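Local structure of epoxyqueuosine reductase (Streptococcus thermophilus, 5D6S) at residues E33-A38 against S44-T49; I97-P102 against Q133-R138; Q107-T112 against L288-L293; K254-V259 against A325-A330; M342-K347 against A355-A360. The protein belongs to the epoxyqueuosine reductase (QueG) family and holds a cobalamin and two iron-sulfur clusters in one chain. All coordinates share one frame; numbering follows the deposited sequence.

In the fold
Contacts 1 and 2 share the four-stranded antiparallel sheet: strands 45-50 and 93-100 are neighbours in it, each packed by a helix, and the contact centres lie about 11 Å apart. At the other end of the molecule, contacts 4 and 5 are joined through helix 318-331, which packs on helix 351-364; their centres are about 15 Å apart. Contact 3 touches contact 4 through Leu293 and brings the loop after strand 93-100 to the second half of the chain. Along the chain contact 1 closes before the rest open and contact 4 before contact 5, whereas contact 3 alternates with 2 and 4. Contacts 1 and 5 are about 52 Å apart between centres, with the cobalamin and clusters between.

Contact 1: E33-A38 against S44-T49; sequences EIQKMA and SKIGFT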
# COMPACT_ATOMS: atom_id res chain seq x y z
N GLU A 33 -13.96 13.92 26.68
CA GLU A 33 -13.38 15.16 26.14
C GLU A 33 -12.49 14.92 24.93
O GLU A 33 -12.50 15.71 23.99
CB GLU A 33 -12.59 15.93 27.22
CG GLU A 33 -13.40 16.97 27.98
CD GLU A 33 -14.13 17.92 27.04
OE1 GLU A 33 -13.56 18.28 25.98
OE2 GLU A 33 -15.28 18.29 27.37
N ILE A 34 -11.71 13.85 24.99
CA ILE A 34 -10.86 13.41 23.87
C ILE A 34 -11.75 13.11 22.68
O ILE A 34 -11.63 13.74 21.64
CB ILE A 34 -10.01 12.19 24.26
CG1 ILE A 34 -8.82 12.65 25.10
CG2 ILE A 34 -9.50 11.46 23.03
CD1 ILE A 34 -8.06 11.52 25.77
N GLN A 35 -12.68 12.16 22.86
CA GLN A 35 -13.65 11.81 21.82
C GLN A 35 -14.29 13.05 21.19
O GLN A 35 -14.49 13.12 19.98
CB GLN A 35 -14.74 10.90 22.39
CG GLN A 35 -14.26 9.50 22.77
CD GLN A 35 -15.35 8.63 23.39
OE1 GLN A 35 -16.48 9.07 23.57
NE2 GLN A 35 -15.01 7.39 23.73
N LYS A 36 -14.58 14.03 22.03
CA LYS A 36 -15.17 15.30 21.60
C LYS A 36 -14.24 16.04 20.61
O LYS A 36 -14.68 16.47 19.54
CB LYS A 36 -15.56 16.16 22.83
CG LYS A 36 -15.49 17.68 22.69
CD LYS A 36 -16.56 18.23 21.76
CE LYS A 36 -16.23 19.66 21.30
NZ LYS A 36 -16.65 19.89 19.88
N MET A 37 -12.96 16.16 20.96
CA MET A 37 -11.98 16.86 20.08
C MET A 37 -11.45 15.97 18.93
O MET A 37 -10.96 16.48 17.92
CB MET A 37 -10.83 17.52 20.86
CG MET A 37 -10.00 16.61 21.75
SD MET A 37 -8.95 17.59 22.86
CE MET A 37 -8.46 16.36 24.07
N ALA A 38 -11.58 14.65 19.08
CA ALA A 38 -11.24 13.74 18.01
C ALA A 38 -12.10 14.08 16.81
O ALA A 38 -11.58 14.51 15.77
CB ALA A 38 -11.44 12.28 18.44
N SER A 44 -12.13 9.85 12.20
CA SER A 44 -13.37 9.13 11.94
C SER A 44 -13.76 8.11 13.01
O SER A 44 -14.90 7.63 13.04
CB SER A 44 -13.30 8.43 10.57
OG SER A 44 -13.20 9.38 9.53
N LYS A 45 -12.80 7.74 13.84
CA LYS A 45 -13.05 6.76 14.91
C LYS A 45 -11.89 6.81 15.86
O LYS A 45 -10.78 7.14 15.47
CB LYS A 45 -13.18 5.34 14.37
CG LYS A 45 -14.53 4.70 14.58
CD LYS A 45 -14.60 3.36 13.84
CE LYS A 45 -15.79 2.53 14.28
NZ LYS A 45 -15.44 1.73 15.48
N ILE A 46 -12.16 6.46 17.12
CA ILE A 46 -11.14 6.48 18.15
C ILE A 46 -11.42 5.40 19.16
O ILE A 46 -12.56 4.98 19.35
CB ILE A 46 -11.03 7.87 18.80
CG1 ILE A 46 -9.85 7.93 19.75
CG2 ILE A 46 -12.34 8.24 19.49
CD1 ILE A 46 -9.37 9.35 19.98
N GLY A 47 -10.36 4.92 19.77
CA GLY A 47 -10.43 3.74 20.61
C GLY A 47 -9.38 3.89 21.70
O GLY A 47 -8.50 4.73 21.59
N PHE A 48 -9.50 3.08 22.75
CA PHE A 48 -8.59 3.14 23.89
C PHE A 48 -8.26 1.73 24.30
O PHE A 48 -9.08 0.82 24.21
CB PHE A 48 -9.22 3.89 25.05
CG PHE A 48 -9.62 5.30 24.71
CD1 PHE A 48 -10.84 5.55 24.11
CD2 PHE A 48 -8.76 6.37 24.96
CE1 PHE A 48 -11.22 6.85 23.77
CE2 PHE A 48 -9.13 7.66 24.63
CZ PHE A 48 -10.37 7.91 24.03
N THR A 49 -7.03 1.54 24.74
CA THR A 49 -6.61 0.23 25.20
C THR A 49 -5.41 0.41 26.10
O THR A 49 -4.82 1.49 26.18
CB THR A 49 -6.27 -0.72 24.04
OG1 THR A 49 -5.56 -1.86 24.54
CG2 THR A 49 -5.42 -0.03 23.02
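Ile34 of helix 30-40 meets both Ile46 and Phe48 of the strand that follows, and Ala38, one turn further on, meets Ile46. The two elements run nearly antiparallel, at 156°, with their axes 9.0 Å apart at closest approach, and the alternation of the strand turns both Ile46 and Phe48 toward the helix.

Apolar packing makes up most of the contact. Ile46 holds CG1 anti to its backbone nitrogen (chi1 -173°), which carries CD1 between the two helix residues: it lies 3.7 Å from Ile34 CG2 and 3.9 Å from Ala38 CB. The side chains of Ile34 and Ile46 cross at about a right angle. The same methyl, Ile34 CG2, also meets Phe48 at the ring edge, near the ring plane, with 3.8 Å to CZ, and so touches both strand residues.

Gln35 adds a mixed contact at the border. Its CG lies 4.0 Å from Ile46 CG2, and the chain, extended beyond that atom, brings the amide to the ring, where NE2 comes within 3.8 Å of Phe48 CE1. Amide and ring planes stand 42° apart, so the two are neither stacked nor perpendicular.

Beyond the pair, Ile46 and Phe48 also touch Ile95 of the adjacent strand 93-100, while Ile34 touches Ile143 of helix 128-144. The backbones of Lys45 and Thr49 bond to strand 93-100, and that of Phe48 to Asp204. Hydrocarbon against hydrocarbon, with a single amide at the margin, the contact fastens the first helix to an edge strand of the sheet by shape and burial.

Contact 2: I97-P102 against Q133-R138; sequences IAVAYP and QDKLKR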
# COMPACT_ATOMS: atom_id res chain seq x y z
N ILE A 97 -6.23 5.72 16.58
CA ILE A 97 -7.09 6.52 15.68
C ILE A 97 -7.31 5.85 14.32
O ILE A 97 -6.55 4.98 13.91
CB ILE A 97 -6.58 7.95 15.48
CG1 ILE A 97 -5.24 7.97 14.77
CG2 ILE A 97 -6.46 8.65 16.82
CD1 ILE A 97 -4.93 9.35 14.22
N ALA A 98 -8.40 6.24 13.67
CA ALA A 98 -8.74 5.77 12.35
C ALA A 98 -9.31 6.94 11.55
O ALA A 98 -10.16 7.67 12.05
CB ALA A 98 -9.75 4.65 12.42
N VAL A 99 -8.79 7.15 10.34
CA VAL A 99 -9.31 8.18 9.45
C VAL A 99 -9.76 7.45 8.21
O VAL A 99 -8.99 6.70 7.61
CB VAL A 99 -8.25 9.23 9.09
CG1 VAL A 99 -8.81 10.25 8.11
CG2 VAL A 99 -7.76 9.94 10.34
N ALA A 100 -11.01 7.67 7.83
CA ALA A 100 -11.55 6.98 6.67
C ALA A 100 -11.13 7.68 5.38
O ALA A 100 -10.89 8.88 5.38
CB ALA A 100 -13.06 6.89 6.77
N TYR A 101 -11.06 6.91 4.29
CA TYR A 101 -10.74 7.45 2.96
C TYR A 101 -11.62 6.83 1.87
O TYR A 101 -12.03 5.67 1.97
CB TYR A 101 -9.26 7.26 2.61
CG TYR A 101 -8.79 5.81 2.53
CD1 TYR A 101 -8.31 5.16 3.64
CD2 TYR A 101 -8.77 5.13 1.33
CE1 TYR A 101 -7.84 3.85 3.56
CE2 TYR A 101 -8.31 3.82 1.24
CZ TYR A 101 -7.84 3.17 2.36
OH TYR A 101 -7.39 1.86 2.33
N PRO A 102 -11.95 7.63 0.84
CA PRO A 102 -12.80 7.13 -0.23
C PRO A 102 -12.10 6.05 -1.03
O PRO A 102 -10.91 6.15 -1.27
CB PRO A 102 -13.02 8.35 -1.12
CG PRO A 102 -11.93 9.33 -0.76
CD PRO A 102 -11.48 9.01 0.62
N GLN A 133 -0.14 12.21 11.21
CA GLN A 133 0.81 12.79 12.15
C GLN A 133 0.34 14.18 12.53
O GLN A 133 0.48 14.56 13.68
CB GLN A 133 2.24 12.83 11.61
CG GLN A 133 3.06 11.61 12.04
CD GLN A 133 4.19 11.25 11.07
OE1 GLN A 133 4.26 10.14 10.53
NE2 GLN A 133 5.06 12.22 10.82
N ASP A 134 -0.22 14.92 11.58
CA ASP A 134 -0.82 16.23 11.88
C ASP A 134 -1.99 16.10 12.88
O ASP A 134 -2.05 16.83 13.87
CB ASP A 134 -1.29 16.91 10.59
CG ASP A 134 -2.00 18.24 10.85
OD1 ASP A 134 -1.29 19.22 11.18
OD2 ASP A 134 -3.25 18.29 10.71
N LYS A 135 -2.91 15.18 12.61
CA LYS A 135 -4.04 14.90 13.53
C LYS A 135 -3.61 14.48 14.97
O LYS A 135 -4.12 15.02 15.94
CB LYS A 135 -4.97 13.83 12.93
CG LYS A 135 -5.91 14.40 11.86
CD LYS A 135 -6.73 13.30 11.21
CE LYS A 135 -7.90 13.84 10.41
NZ LYS A 135 -7.54 14.98 9.52
N LEU A 136 -2.67 13.54 15.07
CA LEU A 136 -2.06 13.18 16.36
C LEU A 136 -1.35 14.31 17.10
O LEU A 136 -1.24 14.28 18.32
CB LEU A 136 -1.03 12.07 16.16
CG LEU A 136 -1.53 10.70 15.74
CD1 LEU A 136 -0.37 9.72 15.77
CD2 LEU A 136 -2.65 10.20 16.65
N LYS A 137 -0.80 15.27 16.36
CA LYS A 137 -0.10 16.40 16.96
C LYS A 137 -1.13 17.29 17.62
O LYS A 137 -0.96 17.70 18.77
CB LYS A 137 0.60 17.21 15.88
CG LYS A 137 2.09 17.41 16.08
CD LYS A 137 2.76 17.55 14.72
CE LYS A 137 4.17 18.08 14.86
NZ LYS A 137 4.97 17.99 13.61
N ARG A 138 -2.20 17.58 16.88
CA ARG A 138 -3.36 18.36 17.36
C ARG A 138 -4.05 17.76 18.60
O ARG A 138 -4.32 18.46 19.58
CB ARG A 138 -4.38 18.54 16.22
CG ARG A 138 -4.25 19.87 15.49
CD ARG A 138 -4.11 19.73 13.99
NE ARG A 138 -5.29 19.14 13.34
CZ ARG A 138 -6.44 19.76 13.12
NH1 ARG A 138 -6.62 21.02 13.50
NH2 ARG A 138 -7.43 19.13 12.50
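Ile97 and Leu136 meet obliquely, branch against branch, where strand 93-100 faces helix 128-144, with the Ile97 side chain about 9 Å from the bound cobalamin. Ile97 places CG1 between its backbone nitrogen and carbonyl carbon (chi1 65°), which sends CD1 out to the helix, where Leu136 CD2 is its nearest partner at 3.4 Å. That leucine methyl is met by three atoms of the isoleucine, CD1 and two more: CG1 of Ile97 lies 3.9 Å from Leu136 CD2 and CG2 4.1 Å from it. The CA-CB bond of Leu136 does not itself aim at the strand; the forked end of the side chain makes the approach.

Two residues further along the same face of the strand, Val99 meets Lys135 in a similarly slanting way, but here a branch lies against a chain. Val99 CG2 is 3.6 Å from Lys135 CD and 3.9 Å from CE, so the far methylenes do the touching. The lysine chain runs out straight from the helix and bends only at its last torsion (chi4 47°), so that these methylenes pass obliquely by Val99 CG2 while the ammonium group turns off at the end. Neither pair involves a polar bond across the contact.

One turn earlier on the helix, Leu132 touches both Ile97 and Val99, widening the apolar patch. Strand 93-100 is itself an inner strand, paired through Ala98 with Lys45 of strand 45-50 and through Ile97 and Val99 with strand 190-197. Helix 128-144 therefore lies against a strand flanked on both sides within the sheet.

Contact 3: Q107-T112 against L288-L293; sequences QQPQKT and LAMPEL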
# COMPACT_ATOMS: atom_id res chain seq x y z
N GLN A 107 -14.95 11.97 -9.04
CA GLN A 107 -15.05 12.43 -10.41
C GLN A 107 -14.06 11.64 -11.26
O GLN A 107 -12.85 11.76 -11.04
CB GLN A 107 -14.72 13.94 -10.46
CG GLN A 107 -14.69 14.59 -11.84
CD GLN A 107 -16.06 15.05 -12.35
OE1 GLN A 107 -16.16 16.13 -12.95
NE2 GLN A 107 -17.10 14.26 -12.13
N GLN A 108 -14.56 10.84 -12.20
CA GLN A 108 -13.70 10.15 -13.18
C GLN A 108 -12.81 11.13 -13.97
O GLN A 108 -13.20 12.28 -14.19
CB GLN A 108 -14.53 9.33 -14.16
CG GLN A 108 -15.17 8.12 -13.53
CD GLN A 108 -14.14 7.13 -13.05
OE1 GLN A 108 -14.06 6.82 -11.86
NE2 GLN A 108 -13.33 6.63 -13.97
N PRO A 109 -11.61 10.68 -14.39
CA PRO A 109 -10.76 11.54 -15.20
C PRO A 109 -11.21 11.51 -16.66
O PRO A 109 -11.90 10.57 -17.09
CB PRO A 109 -9.39 10.91 -15.05
CG PRO A 109 -9.67 9.46 -14.88
CD PRO A 109 -11.03 9.34 -14.23
N GLN A 110 -10.83 12.53 -17.42
CA GLN A 110 -11.34 12.65 -18.77
C GLN A 110 -10.53 11.81 -19.75
O GLN A 110 -9.33 11.98 -19.86
CB GLN A 110 -11.38 14.12 -19.21
CG GLN A 110 -12.71 14.46 -19.88
CD GLN A 110 -12.66 15.78 -20.61
OE1 GLN A 110 -12.01 16.72 -20.16
NE2 GLN A 110 -13.35 15.86 -21.74
N LYS A 111 -11.21 10.93 -20.48
CA LYS A 111 -10.62 10.16 -21.59
C LYS A 111 -9.67 11.01 -22.49
O LYS A 111 -9.98 12.13 -22.86
CB LYS A 111 -11.74 9.52 -22.41
CG LYS A 111 -11.44 9.25 -23.88
CD LYS A 111 -11.24 7.78 -24.20
CE LYS A 111 -11.29 7.57 -25.71
NZ LYS A 111 -11.16 6.14 -26.09
N THR A 112 -8.49 10.46 -22.81
CA THR A 112 -7.53 11.12 -23.71
C THR A 112 -7.03 10.11 -24.71
O THR A 112 -7.45 8.95 -24.67
CB THR A 112 -6.32 11.67 -22.93
OG1 THR A 112 -6.79 12.25 -21.72
CG2 THR A 112 -5.57 12.76 -23.73
N LEU A 288 -3.77 11.99 -10.82
CA LEU A 288 -2.80 11.34 -9.94
C LEU A 288 -3.31 10.02 -9.45
O LEU A 288 -2.54 9.20 -8.98
CB LEU A 288 -2.53 12.19 -8.72
CG LEU A 288 -1.99 13.58 -9.02
CD1 LEU A 288 -1.40 14.18 -7.75
CD2 LEU A 288 -0.96 13.59 -10.13
N ALA A 289 -4.62 9.80 -9.52
CA ALA A 289 -5.20 8.55 -9.07
C ALA A 289 -5.37 7.57 -10.21
O ALA A 289 -5.58 6.38 -9.99
CB ALA A 289 -6.54 8.81 -8.40
N MET A 290 -5.35 8.07 -11.44
CA MET A 290 -5.49 7.22 -12.62
C MET A 290 -4.61 7.83 -13.70
O MET A 290 -5.12 8.41 -14.65
CB MET A 290 -6.95 7.11 -13.04
CG MET A 290 -7.76 6.28 -12.06
SD MET A 290 -9.33 5.69 -12.69
CE MET A 290 -9.83 4.60 -11.35
N PRO A 291 -3.29 7.71 -13.53
CA PRO A 291 -2.36 8.44 -14.36
C PRO A 291 -2.22 7.89 -15.75
O PRO A 291 -2.32 6.69 -15.97
CB PRO A 291 -1.05 8.34 -13.59
CG PRO A 291 -1.15 7.06 -12.85
CD PRO A 291 -2.59 6.86 -12.54
N GLU A 292 -2.04 8.81 -16.67
CA GLU A 292 -1.84 8.48 -18.07
C GLU A 292 -0.43 7.91 -18.15
O GLU A 292 0.53 8.53 -17.68
CB GLU A 292 -2.00 9.73 -18.95
CG GLU A 292 -3.40 10.37 -18.92
CD GLU A 292 -3.46 11.71 -19.64
OE1 GLU A 292 -3.99 11.78 -20.78
OE2 GLU A 292 -2.93 12.69 -19.09
N LEU A 293 -0.30 6.72 -18.71
CA LEU A 293 0.92 5.93 -18.59
C LEU A 293 2.10 6.48 -19.39
O LEU A 293 3.17 6.67 -18.83
CB LEU A 293 0.65 4.48 -18.98
CG LEU A 293 -0.41 3.85 -18.04
CD1 LEU A 293 -1.02 2.60 -18.67
CD2 LEU A 293 0.19 3.55 -16.68
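The backbones at Pro109 and Met290 come within 7.3 Å, CA to CA, and the two segments run in roughly the same direction to a second approach at Thr112 and Glu292, 8.4 Å apart by the same measure. Neither is regular along its length: 107-112 is extended loop, and 288-293 follows on from a short, weakly bonded helix and enters the next one with Glu292 at the N-cap position.

At the first approach, Pro109 CG sits 4.0 Å from Met290 CB, the proline ring and the methionine chain lying about perpendicular. Pro109 also touches Pro286 and Asp287, so its ring rests on the preceding helix as well.

At the second, the Thr112 hydroxyl donates to the carboxylate of Glu292, with OG1 3.0 Å from OE1. The glutamate chain is extended beyond CG, which carries the acid across to the loop, and the hydroxyl meets OE1 from above the carboxylate plane, 46° out of it.

Met290 O accepts a bond from Arg116, a further tie between the same loop and 288-293. Chemically the contact is a surface one, a single tilted hydroxyl-to-carboxylate bond beside one apolar contact.

Contact 4: K254-V259 against A325-A330; sequences KKIKTV and AIIALA
Ile256 and Ile327 carry the packing between the end of helix 250-255 and helix 318-331. The bond from CA to CB of Ile256 is aimed at the helix, though CB itself makes no contact, and the side chain closes the distance atom by atom. A first torsion of 65° tucks CG1 in between the two arms of its own backbone, and from there the longer branch reaches across. CG1 is the first to touch, 3.9 Å from Ile327 CG2. The tip, CD1, goes further, lying 3.7 Å from that same methyl and 4.1 Å from Ile327 CB. The two isoleucines cross at about a right angle, so the end of one rests against the short branch of the other.

Next to this pair the backbone itself makes the contact. Ile256 to Val259 form a type II' beta turn, closed by a hydrogen bond from Val259 N to Ile256 O, and Lys257 has the positive phi of 47° expected at the second position. The turn brings Lys257 O to 3.6 Å from Ala328 CA and Thr258 CA to 4.0 Å from Ala328 CB. The small alanine allows a close approach: Thr258 and Ala328 have their CA atoms 4.5 Å apart.

Lys257 O also accepts a hydrogen bond from Asn331, and Thr258 bonds through its backbone to Lys118. Ile256 lies about 8 Å, by its side chain, from an iron-sulfur cluster. A buried isoleucine pair and a turn laid on an alanine thus join the cluster-binding part of the chain to the C-terminal helices by packing, largely apolar, with the Asn331 amide satisfying the carbonyl that lies against the helix.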
# COMPACT_ATOMS: atom_id res chain seq x y z
N LYS A 254 1.61 -10.04 -15.22
CA LYS A 254 0.27 -10.17 -15.80
C LYS A 254 -0.81 -9.79 -14.77
O LYS A 254 -1.80 -9.14 -15.08
CB LYS A 254 0.09 -11.59 -16.29
CG LYS A 254 -0.96 -11.75 -17.36
CD LYS A 254 -1.10 -13.23 -17.72
CE LYS A 254 -2.37 -13.49 -18.53
NZ LYS A 254 -2.54 -14.95 -18.81
N LYS A 255 -0.55 -10.13 -13.51
CA LYS A 255 -1.56 -10.00 -12.48
C LYS A 255 -1.79 -8.62 -11.90
O LYS A 255 -2.85 -8.39 -11.31
CB LYS A 255 -1.25 -10.97 -11.34
CG LYS A 255 -1.14 -12.41 -11.81
CD LYS A 255 -1.07 -13.37 -10.65
CE LYS A 255 -1.08 -14.80 -11.13
NZ LYS A 255 -0.87 -15.75 -10.01
N ILE A 256 -0.84 -7.71 -12.02
CA ILE A 256 -1.09 -6.35 -11.52
C ILE A 256 -2.00 -5.62 -12.49
O ILE A 256 -2.46 -4.51 -12.19
CB ILE A 256 0.16 -5.50 -11.26
CG1 ILE A 256 0.93 -5.21 -12.55
CG2 ILE A 256 1.10 -6.22 -10.31
CD1 ILE A 256 1.99 -4.14 -12.39
N LYS A 257 -2.32 -6.27 -13.62
CA LYS A 257 -3.19 -5.70 -14.66
C LYS A 257 -2.72 -4.29 -14.93
O LYS A 257 -1.59 -4.11 -15.38
CB LYS A 257 -4.65 -5.76 -14.24
CG LYS A 257 -5.23 -7.17 -14.20
CD LYS A 257 -6.75 -7.12 -14.11
CE LYS A 257 -7.40 -8.39 -14.66
NZ LYS A 257 -7.22 -9.55 -13.76
N THR A 258 -3.52 -3.30 -14.59
CA THR A 258 -3.13 -1.89 -14.77
C THR A 258 -2.95 -1.16 -13.44
O THR A 258 -2.76 0.03 -13.40
CB THR A 258 -4.17 -1.12 -15.61
OG1 THR A 258 -5.44 -1.14 -14.95
CG2 THR A 258 -4.31 -1.76 -16.98
N VAL A 259 -2.98 -1.90 -12.34
CA VAL A 259 -2.81 -1.30 -11.02
C VAL A 259 -1.32 -1.19 -10.74
O VAL A 259 -0.69 -2.20 -10.40
CB VAL A 259 -3.49 -2.13 -9.91
CG1 VAL A 259 -3.34 -1.43 -8.58
CG2 VAL A 259 -4.98 -2.30 -10.20
N ALA A 325 4.38 0.86 -14.77
CA ALA A 325 3.65 1.46 -15.86
C ALA A 325 3.97 0.75 -17.15
O ALA A 325 3.08 0.55 -17.99
CB ALA A 325 3.97 2.95 -15.95
N ILE A 326 5.24 0.39 -17.34
CA ILE A 326 5.63 -0.40 -18.52
C ILE A 326 4.88 -1.72 -18.50
O ILE A 326 4.36 -2.18 -19.52
CB ILE A 326 7.13 -0.65 -18.57
CG1 ILE A 326 7.85 0.65 -18.90
CG2 ILE A 326 7.46 -1.70 -19.62
CD1 ILE A 326 9.30 0.64 -18.51
N ILE A 327 4.76 -2.29 -17.32
CA ILE A 327 4.02 -3.52 -17.20
C ILE A 327 2.55 -3.33 -17.55
O ILE A 327 1.94 -4.19 -18.20
CB ILE A 327 4.20 -4.13 -15.82
CG1 ILE A 327 5.66 -4.59 -15.66
CG2 ILE A 327 3.27 -5.31 -15.64
CD1 ILE A 327 6.10 -4.88 -14.24
N ALA A 328 1.96 -2.23 -17.09
CA ALA A 328 0.56 -1.95 -17.38
C ALA A 328 0.37 -1.84 -18.88
O ALA A 328 -0.50 -2.49 -19.46
CB ALA A 328 0.13 -0.65 -16.71
N LEU A 329 1.21 -1.02 -19.51
CA LEU A 329 1.17 -0.89 -20.97
C LEU A 329 1.28 -2.25 -21.69
O LEU A 329 0.61 -2.47 -22.69
CB LEU A 329 2.28 0.02 -21.45
CG LEU A 329 2.00 1.46 -21.09
CD1 LEU A 329 3.25 2.29 -21.39
CD2 LEU A 329 0.81 2.00 -21.85
N ALA A 330 2.11 -3.15 -21.17
CA ALA A 330 2.18 -4.46 -21.77
C ALA A 330 0.87 -5.25 -21.55
O ALA A 330 0.37 -5.90 -22.45
CB ALA A 330 3.37 -5.22 -21.21

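Contact 5: M342-K347 against A355-A360; sequences MEIIDK and ATAIWA
Ile345 and Ala357 meet on one side of helix 351-364, while the indole of Trp359, on the same helix, makes no contact with 342-347. The carbonyl oxygen of Thr356 lies at the edge of that indole, in its plane. Arg253 makes a cation-pi interaction with the ring, and Ala330 of helix 318-331 touches it.

Between the helices the contact is aliphatic. Ile345 CG1 lies 3.7 Å from Ala357 CB, and Ile345 CD1 continues to Ile358 CG1, also at 3.7 Å; the two isoleucines stand at about a right angle. Ile345 keeps CG1 anti to its carbonyl carbon (chi1 -67°), which lets the long branch run over the alanine to its neighbour.

Helices 338-347 and 351-364 follow each other along the chain and form an antiparallel helical hairpin, consistent with the HEAT-like C-terminal region of this family. Their short segments cross at -138°, with axes 8.8 Å apart at closest approach. Ala357 occupies the closest point, its CA 6.7 Å from that of Ile345. On the same face Ile344 touches the alanine more loosely, CG2 being 4.3 Å from Ala357 CB. Toward the C-terminus, Ile345 also packs on Leu361 and Leu379.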
# COMPACT_ATOMS: atom_id res chain seq x y z
N MET A 342 11.01 1.39 -27.28
CA MET A 342 12.22 1.23 -28.06
C MET A 342 13.20 2.28 -27.61
O MET A 342 14.39 2.01 -27.55
CB MET A 342 11.93 1.31 -29.56
CG MET A 342 11.53 -0.01 -30.22
SD MET A 342 10.69 0.22 -31.83
CE MET A 342 11.73 -0.86 -32.84
N GLU A 343 12.72 3.46 -27.26
CA GLU A 343 13.57 4.56 -26.78
C GLU A 343 14.21 4.22 -25.44
O GLU A 343 15.41 4.45 -25.24
CB GLU A 343 12.79 5.88 -26.67
CG GLU A 343 12.46 6.51 -28.03
CD GLU A 343 11.43 7.65 -27.98
OE1 GLU A 343 11.23 8.24 -26.89
OE2 GLU A 343 10.82 7.94 -29.04
N ILE A 344 13.41 3.67 -24.53
CA ILE A 344 13.93 3.26 -23.24
C ILE A 344 15.06 2.24 -23.43
O ILE A 344 16.12 2.36 -22.84
CB ILE A 344 12.79 2.64 -22.40
CG1 ILE A 344 11.89 3.73 -21.89
CG2 ILE A 344 13.34 1.86 -21.21
CD1 ILE A 344 10.56 3.22 -21.42
N ILE A 345 14.80 1.24 -24.26
CA ILE A 345 15.75 0.16 -24.50
C ILE A 345 17.06 0.65 -25.14
O ILE A 345 18.12 0.16 -24.80
CB ILE A 345 15.14 -0.93 -25.39
CG1 ILE A 345 14.00 -1.65 -24.68
CG2 ILE A 345 16.21 -1.92 -25.82
CD1 ILE A 345 13.16 -2.51 -25.60
N ASP A 346 16.98 1.57 -26.09
CA ASP A 346 18.18 1.98 -26.82
C ASP A 346 19.01 2.93 -25.97
O ASP A 346 20.23 2.78 -25.87
CB ASP A 346 17.82 2.41 -28.26
CG ASP A 346 17.30 1.15 -29.12
OD1 ASP A 346 18.15 0.25 -29.40
OD2 ASP A 346 16.07 1.04 -29.47
N LYS A 347 18.36 3.80 -25.22
CA LYS A 347 19.04 4.72 -24.30
C LYS A 347 19.69 3.96 -23.14
O LYS A 347 20.86 4.13 -22.82
CB LYS A 347 18.01 5.71 -23.78
CG LYS A 347 18.56 6.92 -23.06
CD LYS A 347 17.44 7.91 -22.78
CE LYS A 347 17.88 9.04 -21.85
NZ LYS A 347 19.18 9.63 -22.26
N ALA A 355 14.97 -3.93 -19.34
CA ALA A 355 14.63 -5.37 -19.33
C ALA A 355 13.12 -5.55 -19.30
O ALA A 355 12.57 -6.44 -19.92
CB ALA A 355 15.26 -6.04 -18.15
N THR A 356 12.45 -4.68 -18.59
CA THR A 356 10.99 -4.78 -18.49
C THR A 356 10.39 -4.44 -19.86
O THR A 356 9.54 -5.17 -20.36
CB THR A 356 10.46 -3.88 -17.39
OG1 THR A 356 11.15 -4.19 -16.17
CG2 THR A 356 9.00 -4.07 -17.24
N ALA A 357 10.92 -3.40 -20.49
CA ALA A 357 10.48 -3.00 -21.82
C ALA A 357 10.70 -4.09 -22.88
O ALA A 357 9.83 -4.32 -23.72
CB ALA A 357 11.17 -1.71 -22.25
N ILE A 358 11.84 -4.77 -22.85
CA ILE A 358 12.09 -5.87 -23.78
C ILE A 358 11.01 -6.94 -23.66
O ILE A 358 10.41 -7.33 -24.66
CB ILE A 358 13.46 -6.50 -23.51
CG1 ILE A 358 14.55 -5.57 -24.05
CG2 ILE A 358 13.56 -7.86 -24.18
CD1 ILE A 358 15.92 -5.97 -23.62
N TRP A 359 10.70 -7.34 -22.43
CA TRP A 359 9.58 -8.21 -22.17
C TRP A 359 8.30 -7.63 -22.76
O TRP A 359 7.53 -8.33 -23.40
CB TRP A 359 9.39 -8.43 -20.66
CG TRP A 359 8.13 -9.18 -20.29
CD1 TRP A 359 7.91 -10.52 -20.44
CD2 TRP A 359 6.94 -8.64 -19.74
NE1 TRP A 359 6.64 -10.84 -20.00
CE2 TRP A 359 6.03 -9.71 -19.56
CE3 TRP A 359 6.55 -7.36 -19.37
CZ2 TRP A 359 4.75 -9.53 -19.04
CZ3 TRP A 359 5.25 -7.17 -18.84
CH2 TRP A 359 4.38 -8.25 -18.68
N ALA A 360 8.06 -6.36 -22.48
CA ALA A 360 6.81 -5.71 -22.85
C ALA A 360 6.58 -5.77 -24.37
O ALA A 360 5.43 -5.97 -24.83
CB ALA A 360 6.77 -4.28 -22.33